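Local structure of group 3 allergen SMIPP-S Yv6023A04 (Sarcoptes scabiei type hominis, 3H7O) at residues S74-S79 with A91-S96; V54-S59 with G67-Y72; K110-E115 with S216-I221; V124-Y129 with A183-V188; I162-Q167 with P208-K213. The protein is an inactivated scabies mite paralogue of trypsin-like S1-family serine proteases, probably without the peptide-cleaving activity of its relatives. The protein carries 3 engineered substitutions. One frame throughout, in Å; residues are numbered along the deposited sequence.

Contact 1: residues S74-S79 with A91-S96; sequences SHVYLS and AILELS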
# COMPACT_ATOMS: atom_id res chain seq x y z
N SER A 74 -9.33 -13.79 -7.05
CA SER A 74 -9.98 -14.19 -8.29
C SER A 74 -9.78 -13.20 -9.45
O SER A 74 -9.84 -13.60 -10.62
CB SER A 74 -11.48 -14.41 -8.06
OG SER A 74 -12.09 -13.24 -7.54
N HIS A 75 -9.57 -11.93 -9.14
CA HIS A 75 -9.42 -10.90 -10.17
C HIS A 75 -8.55 -9.74 -9.70
O HIS A 75 -8.53 -9.42 -8.51
CB HIS A 75 -10.79 -10.38 -10.62
CG HIS A 75 -10.76 -9.65 -11.93
ND1 HIS A 75 -10.84 -10.29 -13.14
CD2 HIS A 75 -10.68 -8.32 -12.21
CE1 HIS A 75 -10.80 -9.40 -14.12
NE2 HIS A 75 -10.70 -8.20 -13.58
N VAL A 76 -7.86 -9.11 -10.65
CA VAL A 76 -7.06 -7.92 -10.41
C VAL A 76 -7.65 -6.79 -11.26
O VAL A 76 -7.72 -6.91 -12.49
CB VAL A 76 -5.57 -8.14 -10.79
CG1 VAL A 76 -4.77 -6.85 -10.64
CG2 VAL A 76 -4.96 -9.25 -9.95
N TYR A 77 -8.10 -5.72 -10.61
CA TYR A 77 -8.66 -4.56 -11.31
C TYR A 77 -7.64 -3.45 -11.40
O TYR A 77 -7.11 -3.00 -10.39
CB TYR A 77 -9.92 -4.04 -10.61
CG TYR A 77 -11.10 -4.99 -10.66
CD1 TYR A 77 -11.97 -5.00 -11.76
CD2 TYR A 77 -11.36 -5.86 -9.60
CE1 TYR A 77 -13.06 -5.87 -11.80
CE2 TYR A 77 -12.45 -6.72 -9.64
CZ TYR A 77 -13.29 -6.73 -10.74
OH TYR A 77 -14.37 -7.59 -10.76
N LEU A 78 -7.39 -2.99 -12.63
CA LEU A 78 -6.45 -1.90 -12.89
C LEU A 78 -7.19 -0.69 -13.46
O LEU A 78 -8.28 -0.82 -14.03
CB LEU A 78 -5.35 -2.35 -13.85
CG LEU A 78 -4.53 -3.61 -13.49
CD1 LEU A 78 -3.69 -4.06 -14.68
CD2 LEU A 78 -3.66 -3.40 -12.26
N SER A 79 -6.59 0.50 -13.30
CA SER A 79 -7.16 1.73 -13.86
C SER A 79 -6.13 2.43 -14.75
O SER A 79 -5.47 3.38 -14.32
CB SER A 79 -7.64 2.66 -12.74
OG SER A 79 -8.22 3.83 -13.28
N ALA A 91 -4.28 -0.77 -7.63
CA ALA A 91 -5.00 -1.97 -8.06
C ALA A 91 -5.92 -2.48 -6.97
O ALA A 91 -5.61 -2.35 -5.78
CB ALA A 91 -4.02 -3.06 -8.47
N ILE A 92 -7.03 -3.07 -7.38
CA ILE A 92 -7.95 -3.72 -6.45
C ILE A 92 -7.90 -5.22 -6.68
O ILE A 92 -8.04 -5.70 -7.81
CB ILE A 92 -9.39 -3.18 -6.59
CG1 ILE A 92 -9.42 -1.68 -6.24
CG2 ILE A 92 -10.35 -3.95 -5.67
CD1 ILE A 92 -10.70 -0.97 -6.64
N LEU A 93 -7.68 -5.97 -5.60
CA LEU A 93 -7.71 -7.42 -5.65
C LEU A 93 -9.07 -7.91 -5.17
O LEU A 93 -9.51 -7.54 -4.08
CB LEU A 93 -6.58 -8.01 -4.79
CG LEU A 93 -5.15 -7.51 -5.04
CD1 LEU A 93 -4.18 -8.18 -4.09
CD2 LEU A 93 -4.72 -7.73 -6.49
N GLU A 94 -9.72 -8.73 -5.99
CA GLU A 94 -11.01 -9.33 -5.61
C GLU A 94 -10.82 -10.74 -5.08
O GLU A 94 -10.02 -11.51 -5.61
CB GLU A 94 -11.97 -9.34 -6.80
CG GLU A 94 -13.34 -9.94 -6.48
CD GLU A 94 -14.30 -9.88 -7.64
OE1 GLU A 94 -13.91 -9.40 -8.73
OE2 GLU A 94 -15.46 -10.31 -7.47
N LEU A 95 -11.58 -11.07 -4.04
CA LEU A 95 -11.54 -12.40 -3.42
C LEU A 95 -12.80 -13.21 -3.73
O LEU A 95 -13.90 -12.68 -3.76
CB LEU A 95 -11.36 -12.26 -1.91
CG LEU A 95 -10.04 -11.63 -1.50
CD1 LEU A 95 -10.18 -10.96 -0.14
CD2 LEU A 95 -8.91 -12.66 -1.51
N SER A 96 -12.61 -14.51 -3.96
CA SER A 96 -13.74 -15.43 -4.14
C SER A 96 -14.19 -16.01 -2.81
O SER A 96 -15.35 -16.39 -2.65
CB SER A 96 -13.38 -16.55 -5.13
OG SER A 96 -12.33 -17.35 -4.62
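Val-76 and Leu-93 point the same way and lie side by side, with Val-76 CG2 3.8 Å from Leu-93 CD2. On the same sheet face Leu-78 continues the apolar row: its CD2 reaches back to the methyl of Ala-91, 3.8 Å from CB. Helix 42-45 covers this face through Val-45. The other face carries Tyr-77 and Ile-92, whose CB atoms are 4.1 Å apart; Ile-224 of helix 218-225 packs on both, and Ile-221 on Ile-92. Between the two faces runs the backbone of an antiparallel pair. Tyr-77 and Ile-92 exchange two bonds, the shorter being Tyr-77 N to Ile-92 O at 2.8 Å and nearly straight.

Farther out the pairing turns polar. Glu-94 has CG anti to its backbone N (chi1 -180°) and an extended chain beyond, and its OE1 accepts from Tyr-77 OH at 2.8 Å. The donor comes on the syn side, and the ring and carboxylate planes lie 22° apart. OE1 stands at the edge of the phenol, while His-75 CD2 sits 3.2 Å above the centre of one ring face. Toward the far end of the pairing, Ser-74 N gives a 2.8 Å bond to Glu-94 O, and Glu-94 N gives one to His-75 O. Two residues thus face one, the classic beta bulge, here within the N-terminal barrel of the chymotrypsin fold.

Contact 2: residues V54-S59 with G67-Y72; sequences VIQYES and GKSDPY
Tyr-57 and Lys-68 meet through the backbone and the side chain alike. Hydrogen bonds come first: Tyr-57 N to Lys-68 O and Lys-68 N to Tyr-57 O, both 2.8 Å, are followed by a second reciprocal pair between Ile-55 and Asp-70. Between them, the non-hydrogen-bonded Gln-56 and Ser-69 share a water, held by Ser-69 OG at 2.7 Å and only weakly by Gln-56 OE1, which also accepts from Arg-18.

The carbon contact is a CH-pi one. Lys-68 CB lies over a face of the Tyr-57 ring, 3.7 Å from its centroid, and the phenol oxygen is bonded to Lys-100 N.

The charged contact lies at the end of the lysine, whose NZ, bent round at chi4 (70°), forms a salt bridge of 3.2 Å with Glu-58 OE1, arriving from above the carboxylate plane; OE2 is bonded to Ser-106. Glu-58 O, by contrast, is buried without a partner. The two reciprocal backbone pairs make strands 54-57 and 68-78 a beta hairpin of the N-terminal barrel.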
# COMPACT_ATOMS: atom_id res chain seq x y z
N VAL A 54 -1.62 -14.24 -2.70
CA VAL A 54 -2.08 -14.52 -1.34
C VAL A 54 -2.14 -13.23 -0.52
O VAL A 54 -1.21 -12.41 -0.55
CB VAL A 54 -1.18 -15.57 -0.61
CG1 VAL A 54 -1.68 -15.85 0.80
CG2 VAL A 54 -1.12 -16.87 -1.40
N ILE A 55 -3.23 -13.06 0.21
CA ILE A 55 -3.38 -11.94 1.14
C ILE A 55 -3.12 -12.42 2.56
O ILE A 55 -3.85 -13.27 3.07
CB ILE A 55 -4.81 -11.31 1.09
CG1 ILE A 55 -5.19 -10.89 -0.34
CG2 ILE A 55 -4.94 -10.15 2.10
CD1 ILE A 55 -4.28 -9.84 -0.96
N GLN A 56 -2.07 -11.88 3.18
CA GLN A 56 -1.77 -12.16 4.58
C GLN A 56 -2.25 -10.99 5.43
O GLN A 56 -1.91 -9.83 5.18
CB GLN A 56 -0.27 -12.41 4.79
CG GLN A 56 0.10 -12.82 6.23
CD GLN A 56 1.54 -13.32 6.38
OE1 GLN A 56 2.31 -13.35 5.42
NE2 GLN A 56 1.89 -13.73 7.59
N TYR A 57 -3.05 -11.31 6.45
CA TYR A 57 -3.67 -10.28 7.28
C TYR A 57 -3.64 -10.64 8.76
O TYR A 57 -3.29 -11.76 9.12
CB TYR A 57 -5.09 -9.94 6.78
CG TYR A 57 -6.11 -11.07 6.74
CD1 TYR A 57 -7.25 -11.03 7.54
CD2 TYR A 57 -5.96 -12.15 5.86
CE1 TYR A 57 -8.21 -12.05 7.50
CE2 TYR A 57 -6.92 -13.18 5.81
CZ TYR A 57 -8.04 -13.11 6.63
OH TYR A 57 -8.99 -14.12 6.59
N GLU A 58 -3.96 -9.66 9.61
CA GLU A 58 -3.92 -9.81 11.08
C GLU A 58 -2.52 -10.11 11.60
O GLU A 58 -2.36 -10.76 12.63
CB GLU A 58 -4.91 -10.89 11.56
CG GLU A 58 -6.36 -10.64 11.14
CD GLU A 58 -7.36 -11.54 11.85
OE1 GLU A 58 -6.94 -12.46 12.59
OE2 GLU A 58 -8.57 -11.33 11.66
N SER A 59 -1.50 -9.59 10.91
CA SER A 59 -0.11 -9.98 11.17
C SER A 59 0.76 -8.84 11.70
O SER A 59 0.91 -7.81 11.06
CB SER A 59 0.52 -10.59 9.91
OG SER A 59 1.88 -10.93 10.13
N GLY A 67 -0.72 -14.39 11.54
CA GLY A 67 -2.13 -14.05 11.42
C GLY A 67 -2.90 -15.02 10.54
O GLY A 67 -2.91 -16.22 10.79
N LYS A 68 -3.54 -14.49 9.50
CA LYS A 68 -4.32 -15.30 8.56
C LYS A 68 -3.84 -15.09 7.13
O LYS A 68 -3.20 -14.08 6.81
CB LYS A 68 -5.80 -14.93 8.66
CG LYS A 68 -6.46 -15.32 9.96
CD LYS A 68 -7.89 -14.81 10.00
CE LYS A 68 -8.71 -15.60 11.00
NZ LYS A 68 -8.30 -15.30 12.40
N SER A 69 -4.17 -16.05 6.26
CA SER A 69 -3.86 -15.93 4.84
C SER A 69 -5.02 -16.37 3.95
O SER A 69 -5.60 -17.45 4.14
CB SER A 69 -2.60 -16.72 4.49
OG SER A 69 -1.46 -16.13 5.11
N ASP A 70 -5.37 -15.52 2.99
CA ASP A 70 -6.45 -15.79 2.05
C ASP A 70 -5.86 -16.00 0.66
O ASP A 70 -5.46 -15.03 0.01
CB ASP A 70 -7.43 -14.61 2.04
CG ASP A 70 -8.74 -14.94 1.35
OD1 ASP A 70 -8.75 -15.81 0.45
OD2 ASP A 70 -9.76 -14.30 1.69
N PRO A 71 -5.79 -17.26 0.20
CA PRO A 71 -5.25 -17.60 -1.12
C PRO A 71 -6.31 -17.68 -2.22
O PRO A 71 -6.18 -18.49 -3.15
CB PRO A 71 -4.67 -18.99 -0.88
CG PRO A 71 -5.65 -19.60 0.08
CD PRO A 71 -6.08 -18.47 0.99
N TYR A 72 -7.35 -16.86 -2.12
CA TYR A 72 -8.46 -16.94 -3.07
C TYR A 72 -8.66 -15.63 -3.82
O TYR A 72 -9.79 -15.13 -3.91
CB TYR A 72 -9.76 -17.33 -2.36
CG TYR A 72 -9.82 -18.74 -1.81
CD1 TYR A 72 -10.26 -19.80 -2.60
CD2 TYR A 72 -9.47 -19.00 -0.48
CE1 TYR A 72 -10.33 -21.10 -2.09
CE2 TYR A 72 -9.54 -20.29 0.04
CZ TYR A 72 -9.97 -21.33 -0.77
OH TYR A 72 -10.04 -22.60 -0.26
O HOH W 1 1.01 -16.17 4.11

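Contact 3: residues K110-E115 with S216-I221; sequences KLPDIE and SYVSWI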
# COMPACT_ATOMS: atom_id res chain seq x y z
N LYS A 110 -11.49 3.38 6.05
CA LYS A 110 -12.53 4.25 5.50
C LYS A 110 -11.99 4.97 4.27
O LYS A 110 -10.82 5.32 4.20
CB LYS A 110 -13.01 5.25 6.55
CG LYS A 110 -13.89 4.64 7.64
N LEU A 111 -12.86 5.19 3.29
CA LEU A 111 -12.48 5.88 2.06
C LEU A 111 -12.63 7.39 2.19
O LEU A 111 -13.55 7.87 2.86
CB LEU A 111 -13.29 5.36 0.87
CG LEU A 111 -12.88 3.98 0.33
CD1 LEU A 111 -13.93 3.47 -0.65
CD2 LEU A 111 -11.50 4.02 -0.32
N PRO A 112 -11.73 8.16 1.55
CA PRO A 112 -11.78 9.61 1.63
C PRO A 112 -12.87 10.18 0.72
O PRO A 112 -13.44 9.44 -0.09
CB PRO A 112 -10.40 10.03 1.13
CG PRO A 112 -10.05 8.99 0.13
CD PRO A 112 -10.66 7.70 0.63
N ASP A 113 -13.14 11.47 0.86
CA ASP A 113 -13.99 12.20 -0.09
C ASP A 113 -13.34 12.21 -1.47
O ASP A 113 -12.12 12.09 -1.59
CB ASP A 113 -14.19 13.64 0.38
CG ASP A 113 -15.12 13.75 1.58
OD1 ASP A 113 -15.77 12.75 1.95
OD2 ASP A 113 -15.20 14.86 2.15
N ILE A 114 -14.17 12.34 -2.50
CA ILE A 114 -13.69 12.54 -3.87
C ILE A 114 -12.62 13.63 -3.90
O ILE A 114 -12.81 14.72 -3.35
CB ILE A 114 -14.86 12.93 -4.83
CG1 ILE A 114 -15.87 11.78 -4.97
CG2 ILE A 114 -14.33 13.39 -6.20
CD1 ILE A 114 -15.47 10.66 -5.92
N GLU A 115 -11.49 13.30 -4.52
CA GLU A 115 -10.38 14.24 -4.74
C GLU A 115 -9.73 14.77 -3.46
O GLU A 115 -9.09 15.83 -3.48
CB GLU A 115 -10.80 15.40 -5.66
CG GLU A 115 -11.06 15.01 -7.12
CD GLU A 115 -9.88 14.30 -7.79
OE1 GLU A 115 -8.72 14.64 -7.49
OE2 GLU A 115 -10.12 13.41 -8.63
N SER A 216 -8.33 10.55 -5.63
CA SER A 216 -8.42 10.64 -7.09
C SER A 216 -9.06 9.42 -7.74
O SER A 216 -9.52 9.50 -8.88
CB SER A 216 -7.03 10.86 -7.68
OG SER A 216 -6.45 12.04 -7.18
N TYR A 217 -9.10 8.30 -7.02
CA TYR A 217 -9.61 7.04 -7.55
C TYR A 217 -10.82 6.50 -6.80
O TYR A 217 -11.30 5.41 -7.10
CB TYR A 217 -8.50 5.97 -7.54
CG TYR A 217 -7.28 6.35 -8.36
CD1 TYR A 217 -7.20 6.01 -9.71
CD2 TYR A 217 -6.22 7.06 -7.78
CE1 TYR A 217 -6.08 6.37 -10.46
CE2 TYR A 217 -5.11 7.42 -8.52
CZ TYR A 217 -5.04 7.07 -9.86
OH TYR A 217 -3.94 7.42 -10.60
N VAL A 218 -11.33 7.27 -5.84
CA VAL A 218 -12.36 6.76 -4.94
C VAL A 218 -13.70 6.48 -5.65
O VAL A 218 -14.44 5.59 -5.24
CB VAL A 218 -12.51 7.63 -3.66
CG1 VAL A 218 -13.35 8.86 -3.90
CG2 VAL A 218 -13.08 6.81 -2.51
N SER A 219 -13.97 7.21 -6.73
CA SER A 219 -15.14 6.94 -7.57
C SER A 219 -15.02 5.57 -8.24
O SER A 219 -15.98 4.78 -8.24
CB SER A 219 -15.31 8.04 -8.63
OG SER A 219 -16.44 7.80 -9.43
N TRP A 220 -13.84 5.29 -8.79
CA TRP A 220 -13.54 4.01 -9.41
C TRP A 220 -13.53 2.87 -8.39
O TRP A 220 -14.07 1.79 -8.65
CB TRP A 220 -12.19 4.10 -10.16
CG TRP A 220 -11.61 2.77 -10.57
CD1 TRP A 220 -12.08 1.93 -11.54
CD2 TRP A 220 -10.43 2.15 -10.03
NE1 TRP A 220 -11.28 0.81 -11.63
CE2 TRP A 220 -10.26 0.92 -10.72
CE3 TRP A 220 -9.51 2.50 -9.04
CZ2 TRP A 220 -9.20 0.05 -10.44
CZ3 TRP A 220 -8.46 1.64 -8.76
CH2 TRP A 220 -8.31 0.42 -9.46
N ILE A 221 -12.94 3.12 -7.22
CA ILE A 221 -12.91 2.15 -6.11
C ILE A 221 -14.33 1.79 -5.66
O ILE A 221 -14.65 0.61 -5.50
CB ILE A 221 -12.05 2.66 -4.92
CG1 ILE A 221 -10.57 2.73 -5.31
CG2 ILE A 221 -12.23 1.77 -3.69
CD1 ILE A 221 -9.73 3.59 -4.39
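Val-218, at the start of the C-terminal helix of the chymotrypsin fold, presses both methyls into the connecting segment 110-115, part of the loop between the two beta barrels. Its CG2 has the wider set of neighbours. Leu-111 slides past it in the opposite sense, with CB 3.7 Å from CG2 and both leucine methyls also within contact. The carbonyl oxygen of Pro-112 lies 3.6 Å from the same methyl. CG1, set between the backbone N and the carbonyl carbon (chi1 82°), turns instead to Ile-114. There the touch is tightest: Ile-114 CD1 reaches Val-218 CG1 at 3.4 Å, closer than usual van der Waals contact, and also lies 3.8 Å from Ser-219 CB.

One helical turn on, Ile-221 extends the apolar patch: its CG2 is 3.9 Å from Leu-111 CD1. At the other end the carboxylate of Glu-115, its chain bent at chi2, curls back to Ser-216, whose OG offers OE1 a weak bond of 3.5 Å.

Farther out, the segment 110-115 is held at both its ends by backbone bonds. Lys-110 makes them with Asp-191 and Leu-193, and Glu-115 makes one with Gly-215. Ile-221 and Trp-220 rest on Ile-92 of the N-terminal barrel. The spacing that brings both Val-218 and Ile-221 to the linker is that of the helix, where Ile-221 N bonds to Tyr-217 O at 2.8 Å.

Contact 4: residues V124-Y129 with A183-V188; sequences VLVSGY and AGDPTV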
# COMPACT_ATOMS: atom_id res chain seq x y z
N VAL A 124 0.64 11.96 7.79
CA VAL A 124 -0.00 10.73 7.33
C VAL A 124 0.72 9.53 7.94
O VAL A 124 1.94 9.57 8.13
CB VAL A 124 -0.05 10.61 5.78
CG1 VAL A 124 -1.02 11.63 5.18
CG2 VAL A 124 1.34 10.74 5.16
N LEU A 125 -0.03 8.49 8.25
CA LEU A 125 0.52 7.30 8.88
C LEU A 125 0.62 6.19 7.85
O LEU A 125 -0.39 5.70 7.35
CB LEU A 125 -0.33 6.87 10.09
CG LEU A 125 0.06 5.63 10.91
CD1 LEU A 125 1.33 5.87 11.72
CD2 LEU A 125 -1.08 5.21 11.83
N VAL A 126 1.85 5.81 7.52
CA VAL A 126 2.10 4.70 6.60
C VAL A 126 2.40 3.46 7.44
O VAL A 126 3.09 3.55 8.45
CB VAL A 126 3.25 5.03 5.60
CG1 VAL A 126 4.56 5.33 6.31
CG2 VAL A 126 3.42 3.92 4.56
N SER A 127 1.86 2.31 7.03
CA SER A 127 2.16 1.05 7.72
C SER A 127 2.43 -0.07 6.72
O SER A 127 1.88 -0.08 5.61
CB SER A 127 1.02 0.66 8.67
OG SER A 127 -0.19 0.46 7.95
N GLY A 128 3.29 -1.00 7.11
CA GLY A 128 3.69 -2.10 6.23
C GLY A 128 4.92 -2.83 6.73
O GLY A 128 5.35 -2.64 7.87
N TYR A 129 5.50 -3.65 5.85
CA TYR A 129 6.44 -4.69 6.25
C TYR A 129 7.82 -4.58 5.62
O TYR A 129 8.73 -5.31 6.01
CB TYR A 129 5.83 -6.07 5.95
CG TYR A 129 4.51 -6.30 6.65
CD1 TYR A 129 4.47 -6.76 7.96
CD2 TYR A 129 3.29 -6.05 6.00
CE1 TYR A 129 3.26 -6.98 8.62
CE2 TYR A 129 2.07 -6.26 6.64
CZ TYR A 129 2.07 -6.73 7.95
OH TYR A 129 0.88 -6.93 8.60
N ALA A 183 5.74 -0.69 -1.36
CA ALA A 183 4.78 -0.34 -2.40
C ALA A 183 3.43 -0.91 -1.99
O ALA A 183 3.35 -2.05 -1.53
CB ALA A 183 5.20 -0.91 -3.75
N GLY A 184 2.37 -0.11 -2.14
CA GLY A 184 1.04 -0.56 -1.77
C GLY A 184 0.67 -0.35 -0.31
O GLY A 184 -0.47 -0.60 0.08
N ASP A 185 1.63 0.10 0.51
CA ASP A 185 1.39 0.35 1.94
C ASP A 185 0.23 1.33 2.16
O ASP A 185 0.19 2.40 1.54
CB ASP A 185 2.63 0.91 2.64
CG ASP A 185 3.63 -0.17 3.04
OD1 ASP A 185 3.51 -1.34 2.62
OD2 ASP A 185 4.58 0.19 3.78
N PRO A 186 -0.73 0.96 3.03
CA PRO A 186 -1.81 1.88 3.35
C PRO A 186 -1.27 3.12 4.05
O PRO A 186 -0.34 3.03 4.86
CB PRO A 186 -2.70 1.08 4.31
CG PRO A 186 -1.83 -0.01 4.85
CD PRO A 186 -0.85 -0.32 3.75
N THR A 187 -1.82 4.28 3.69
CA THR A 187 -1.41 5.54 4.28
C THR A 187 -2.66 6.29 4.72
O THR A 187 -3.54 6.59 3.90
CB THR A 187 -0.54 6.36 3.32
OG1 THR A 187 0.44 5.50 2.72
CG2 THR A 187 0.18 7.46 4.07
N VAL A 188 -2.74 6.57 6.01
CA VAL A 188 -4.00 7.02 6.60
C VAL A 188 -3.90 8.34 7.36
O VAL A 188 -2.81 8.80 7.72
CB VAL A 188 -4.63 5.94 7.55
CG1 VAL A 188 -4.94 4.65 6.79
CG2 VAL A 188 -3.74 5.66 8.76
O HOH W 2 4.33 -4.05 3.16
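Leu-125 and Val-188 form an antiparallel hydrogen-bonded pair, each N to the other's O at 2.8 Å, and Ser-127 N continues the series to Pro-186 O. This is a strand pairing of the C-terminal barrel of the trypsin fold; strand 186-189 leads on from the segment that corresponds to the catalytic-serine motif, where Ala-183 probably occupies the serine position.

Side by side on one face lie Leu-125 and Val-188, with Leu-125 CB 3.9 Å from Val-188 CG2. The other face brings Val-126 beside Thr-187; Thr-187 CG2, anti to its backbone N, swings toward Val-124 and meets its CB at 3.6 Å. Val-126 CG2 also reaches the CB of Asp-185, 3.7 Å away. Ser-127 OG lies 3.5 Å from the ring carbon Pro-186 CG, but its hydrogen-bonding partner is Thr-14.

Asp-185 OD2 lies 3.3 Å from Ser-127 O, two acceptors that make no hydrogen bond. OD2 is also near a second acidic group, Asp-182, and makes a weak bond to a glycerol, probably from the crystallisation liquor. A water that accepts from Tyr-129 N (3.0 Å) lies 2.9 Å from Asp-185 OD1 and may bridge the two.

Contact 5: residues I162-Q167 with P208-K213; sequences IFLSLQ and PEVFTK
Lys-213 lies against the backbone of Gln-167, and its aliphatic chain can be followed outward from there. CB starts closest, 3.4 Å from Gln-167 O, the same oxygen that accepts from Lys-213 N at 2.8 Å; that donor stands above the carbonyl plane, 37° out of it. CG continues anti to the backbone N (chi1 -174°). Bends at chi3 and chi4 then carry the end round, and both CE and NZ come 3.9 Å from Leu-166 O, too far for a firm bond from the ammonium. The Gln-167 carbonyl is also approached by Thr-212 CA. Just before it, Gln-167 N donates to Ser-165 OG in an ST turn. At the far end Leu-164 CD2 packs 4.0 Å from Val-210 CG1, the two side chains crossing. Both side chains touch Tyr-159 of helix 152-159. Loop 162-167 thus runs on from that helix beside strand 209-213, the touching parts 24° apart in direction, before entering strand 168-172, which pairs with that strand.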
# COMPACT_ATOMS: atom_id res chain seq x y z
N ILE A 162 12.04 11.68 -13.49
CA ILE A 162 11.02 10.68 -13.18
C ILE A 162 9.64 11.33 -13.17
O ILE A 162 9.36 12.23 -12.37
CB ILE A 162 11.29 9.98 -11.82
CG1 ILE A 162 12.54 9.09 -11.91
CG2 ILE A 162 10.07 9.16 -11.36
CD1 ILE A 162 13.01 8.49 -10.59
N PHE A 163 8.77 10.87 -14.07
CA PHE A 163 7.42 11.41 -14.16
C PHE A 163 6.57 11.04 -12.95
O PHE A 163 6.50 9.87 -12.55
CB PHE A 163 6.71 10.96 -15.45
CG PHE A 163 5.27 11.41 -15.53
CD1 PHE A 163 4.95 12.69 -15.97
CD2 PHE A 163 4.24 10.55 -15.15
CE1 PHE A 163 3.62 13.11 -16.04
CE2 PHE A 163 2.90 10.97 -15.21
CZ PHE A 163 2.60 12.25 -15.66
N LEU A 164 5.93 12.05 -12.37
CA LEU A 164 4.92 11.84 -11.34
C LEU A 164 3.62 12.46 -11.82
O LEU A 164 3.59 13.60 -12.27
CB LEU A 164 5.34 12.49 -10.02
CG LEU A 164 6.59 11.99 -9.29
CD1 LEU A 164 6.84 12.86 -8.08
CD2 LEU A 164 6.43 10.54 -8.88
N SER A 165 2.54 11.68 -11.72
CA SER A 165 1.22 12.10 -12.18
C SER A 165 0.57 13.17 -11.29
O SER A 165 1.12 13.57 -10.26
CB SER A 165 0.29 10.88 -12.26
OG SER A 165 -0.11 10.48 -10.96
N LEU A 166 -0.61 13.61 -11.71
CA LEU A 166 -1.44 14.54 -10.95
C LEU A 166 -2.07 13.87 -9.74
O LEU A 166 -2.47 14.54 -8.79
CB LEU A 166 -2.53 15.12 -11.86
CG LEU A 166 -2.09 16.09 -12.96
CD1 LEU A 166 -3.17 16.24 -14.02
CD2 LEU A 166 -1.73 17.45 -12.37
N GLN A 167 -2.15 12.54 -9.76
CA GLN A 167 -2.88 11.80 -8.75
C GLN A 167 -1.99 11.25 -7.63
O GLN A 167 -2.19 10.13 -7.16
CB GLN A 167 -3.70 10.67 -9.41
CG GLN A 167 -4.86 11.16 -10.27
CD GLN A 167 -4.44 11.65 -11.64
OE1 GLN A 167 -3.48 11.15 -12.23
NE2 GLN A 167 -5.16 12.64 -12.17
N PRO A 208 11.59 12.57 -1.27
CA PRO A 208 10.43 12.26 -0.44
C PRO A 208 9.76 10.98 -0.92
O PRO A 208 10.01 10.53 -2.04
CB PRO A 208 9.48 13.45 -0.68
CG PRO A 208 10.30 14.50 -1.37
CD PRO A 208 11.36 13.76 -2.11
N GLU A 209 8.93 10.39 -0.06
CA GLU A 209 8.11 9.25 -0.46
C GLU A 209 6.93 9.74 -1.30
O GLU A 209 6.43 10.84 -1.09
CB GLU A 209 7.62 8.48 0.78
CG GLU A 209 8.74 7.97 1.70
CD GLU A 209 9.69 6.96 1.04
OE1 GLU A 209 9.28 6.28 0.07
OE2 GLU A 209 10.84 6.83 1.50
N VAL A 210 6.51 8.91 -2.25
CA VAL A 210 5.37 9.25 -3.11
C VAL A 210 4.22 8.29 -2.85
O VAL A 210 4.43 7.08 -2.69
CB VAL A 210 5.75 9.25 -4.61
CG1 VAL A 210 4.53 9.58 -5.50
CG2 VAL A 210 6.86 10.27 -4.87
N PHE A 211 3.01 8.84 -2.82
CA PHE A 211 1.81 8.08 -2.54
C PHE A 211 0.76 8.39 -3.59
O PHE A 211 0.54 9.55 -3.92
CB PHE A 211 1.26 8.46 -1.16
CG PHE A 211 2.22 8.19 -0.04
CD1 PHE A 211 2.22 6.96 0.60
CD2 PHE A 211 3.15 9.16 0.35
CE1 PHE A 211 3.13 6.69 1.63
CE2 PHE A 211 4.06 8.90 1.37
CZ PHE A 211 4.04 7.67 2.02
N THR A 212 0.14 7.34 -4.12
CA THR A 212 -1.01 7.51 -4.99
C THR A 212 -2.15 8.05 -4.15
O THR A 212 -2.48 7.50 -3.10
CB THR A 212 -1.41 6.17 -5.65
OG1 THR A 212 -0.34 5.70 -6.46
CG2 THR A 212 -2.65 6.35 -6.52
N LYS A 213 -2.74 9.15 -4.61
CA LYS A 213 -3.80 9.84 -3.91
C LYS A 213 -5.12 9.08 -4.06
O LYS A 213 -5.71 9.05 -5.13
CB LYS A 213 -3.91 11.27 -4.44
CG LYS A 213 -4.88 12.19 -3.71
CD LYS A 213 -4.55 13.66 -3.95
CE LYS A 213 -4.38 14.00 -5.43
NZ LYS A 213 -4.81 15.39 -5.74

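In the fold
Contacts 1 and 2 share strand 68-78 in the N-terminal barrel; their centres are about 15 Å apart, and Ser-96 N lies 2.9 Å from Tyr-72 O, probably a hydrogen bond. Contacts 4 and 5 belong to the C-terminal barrel, their centres about 14 Å apart, with Val-126 CG2 4.0 Å from Phe-211 CE1. Contact 3 joins the halves: Trp-220 packs on Tyr-77 and Leu-78 of contact 1, and Tyr-217 on Thr-212 of contact 5. A second tie, Ser-59 O to Tyr-129 OH at 2.6 Å, is a probable hydrogen bond between contacts 2 and 4. Contact 4 includes Ala-183, by family comparison probably at the catalytic-serine position; contacts 2 and 5 lie farthest apart, about 28 Å between centres.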